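PDB 4MXN: uncharacterized protein, which is functionally uncharacterised but is probably a polysaccharide-cleaving glycosyl hydrolase of the family 28 type. Local coordinates for residues 109-114 with 154-159. Residues are numbered along the deposited sequence; the frame is centred on the assembly and turned at random.
Sequences KNIGIG and EGCEDV
Ile111 and Val159 lie side by side and point the same way into the protein interior, and their contact shows how neighbouring turns of a solenoid are matched residue for residue. The CG1 branch of Ile111 runs alongside CG2 of Val159 at 3.9 Å. With chi1 of 53°, CG1 sits between the backbone N and the carbonyl carbon, and the chain then extends to carry CD1 inward until it is 4.0 Å from SG of Cys156. Ala105 and Met153 also touch this isoleucine, and Ile111, Cys156 and Val159 are all buried. Behind them the two backbones run in parallel register, Lys109 beside Glu157 and Ile111 beside Val159. Asn110 N donates to O of Glu157 (3.0 Å) and Ile111 N to O of Asp158 (3.1 Å). Close CA-H...O approaches flank this pair, from CA of Lys109 to O of Glu157 (3.1 Å) and from CA of Val159 to O of Ile111 (3.4 Å). Such stacked parallel rungs make up a beta-helix, right-handed in family 28 glycosyl hydrolases, to which this chain probably belongs, and here the rungs bend together: Asn110 and Asp158, both with positive phi, turn the corner between two faces of the coil. Outside that bend the packing thins. The side chains of Lys109, Asn110, Glu157 and Asp158 are exposed, and NZ of Lys109 stays 6.3 Å from OD2 of Asp158, too far for a salt bridge. The polar ends of Lys109, Asn110 and Asp158 bond to neighbouring turns instead: Lys109 NZ and Asn110 ND2 both bond OD1 of Asn73, while Asp158 OD1 accepts from ND2 of Asn181.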
loop_
_atom_site.group_PDB
_atom_site.type_symbol
_atom_site.label_atom_id
_atom_site.label_comp_id
_atom_site.label_asym_id
_atom_site.label_seq_id
_atom_site.Cartn_x
_atom_site.Cartn_y
_atom_site.Cartn_z
ATOM N N LYS A 109 -0.152 -10.177 12.002
ATOM C CA LYS A 109 -1.118 -11.197 11.578
ATOM C C LYS A 109 -2.540 -10.624 11.574
ATOM O O LYS A 109 -2.828 -9.665 12.291
ATOM C CB LYS A 109 -1.021 -12.496 12.431
ATOM C CG LYS A 109 -1.039 -12.346 13.962
ATOM C CD LYS A 109 -2.399 -11.818 14.501
ATOM C CE LYS A 109 -3.035 -12.656 15.556
ATOM N NZ LYS A 109 -4.523 -12.694 15.446
ATOM N N ASN A 110 -3.440 -11.254 10.796
ATOM C CA ASN A 110 -4.849 -10.875 10.712
ATOM C C ASN A 110 -4.972 -9.367 10.409
ATOM O O ASN A 110 -5.554 -8.602 11.176
ATOM C CB ASN A 110 -5.583 -11.270 12.008
ATOM C CG ASN A 110 -7.066 -11.048 11.978
ATOM O OD1 ASN A 110 -7.701 -11.102 10.930
ATOM N ND2 ASN A 110 -7.624 -10.719 13.128
ATOM N N ILE A 111 -4.403 -8.945 9.285
ATOM C CA ILE A 111 -4.424 -7.522 8.907
ATOM C C ILE A 111 -5.138 -7.351 7.578
ATOM O O ILE A 111 -5.207 -8.271 6.766
ATOM C CB ILE A 111 -2.995 -6.916 8.878
ATOM C CG1 ILE A 111 -2.038 -7.755 7.982
ATOM C CG2 ILE A 111 -2.429 -6.759 10.293
ATOM C CD1 ILE A 111 -0.820 -7.061 7.549
ATOM N N GLY A 112 -5.632 -6.155 7.341
ATOM C CA GLY A 112 -6.339 -5.900 6.105
ATOM C C GLY A 112 -6.393 -4.464 5.656
ATOM O O GLY A 112 -6.173 -3.539 6.439
ATOM N N ILE A 113 -6.656 -4.302 4.356
ATOM C CA ILE A 113 -6.889 -3.036 3.660
ATOM C C ILE A 113 -8.092 -3.278 2.766
ATOM O O ILE A 113 -8.089 -4.227 1.985
ATOM C CB ILE A 113 -5.664 -2.496 2.865
ATOM C CG1 ILE A 113 -4.443 -2.236 3.788
ATOM C CG2 ILE A 113 -6.046 -1.205 2.092
ATOM C CD1 ILE A 113 -3.160 -2.102 3.052
ATOM N N GLY A 114 -9.104 -2.438 2.897
ATOM C CA GLY A 114 -10.326 -2.548 2.117
ATOM C C GLY A 114 -10.968 -1.211 1.828
ATOM O O GLY A 114 -10.414 -0.161 2.178
ATOM N N GLU A 154 5.648 -7.733 4.810
ATOM C CA GLU A 154 6.779 -8.651 4.951
ATOM C C GLU A 154 6.617 -9.517 6.197
ATOM O O GLU A 154 6.477 -8.987 7.301
ATOM C CB GLU A 154 8.125 -7.916 4.970
ATOM C CG GLU A 154 9.306 -8.865 4.774
ATOM C CD GLU A 154 10.681 -8.237 4.900
ATOM O OE1 GLU A 154 10.837 -7.041 4.558
ATOM O OE2 GLU A 154 11.615 -8.955 5.321
ATOM N N GLY A 155 6.679 -10.827 6.007
ATOM C CA GLY A 155 6.582 -11.810 7.087
ATOM C C GLY A 155 5.234 -11.834 7.781
ATOM O O GLY A 155 5.143 -12.235 8.940
ATOM N N CYS A 156 4.183 -11.403 7.084
ATOM C CA CYS A 156 2.839 -11.324 7.634
ATOM C C CYS A 156 2.040 -12.602 7.376
ATOM O O CYS A 156 2.332 -13.342 6.442
ATOM C CB CYS A 156 2.123 -10.096 7.082
ATOM S SG CYS A 156 2.862 -8.523 7.602
ATOM N N GLU A 157 1.031 -12.863 8.222
ATOM C CA GLU A 157 0.161 -14.033 8.086
ATOM C C GLU A 157 -1.300 -13.596 8.099
ATOM O O GLU A 157 -1.646 -12.749 8.914
ATOM C CB GLU A 157 0.439 -15.022 9.241
ATOM C CG GLU A 157 1.771 -15.741 9.136
ATOM C CD GLU A 157 2.011 -16.886 10.100
ATOM O OE1 GLU A 157 1.080 -17.264 10.850
ATOM O OE2 GLU A 157 3.142 -17.419 10.085
ATOM N N ASP A 158 -2.158 -14.166 7.219
ATOM C CA ASP A 158 -3.600 -13.862 7.129
ATOM C C ASP A 158 -3.782 -12.371 6.770
ATOM O O ASP A 158 -4.093 -11.532 7.620
ATOM C CB ASP A 158 -4.361 -14.268 8.423
ATOM C CG ASP A 158 -4.130 -15.709 8.872
ATOM O OD1 ASP A 158 -3.988 -16.591 7.996
ATOM O OD2 ASP A 158 -4.093 -15.954 10.096
ATOM N N VAL A 159 -3.502 -12.050 5.503
ATOM C CA VAL A 159 -3.563 -10.688 4.963
ATOM C C VAL A 159 -4.733 -10.598 3.984
ATOM O O VAL A 159 -4.794 -11.379 3.037
ATOM C CB VAL A 159 -2.220 -10.321 4.280
ATOM C CG1 VAL A 159 -2.286 -8.938 3.625
ATOM C CG2 VAL A 159 -1.055 -10.412 5.264
#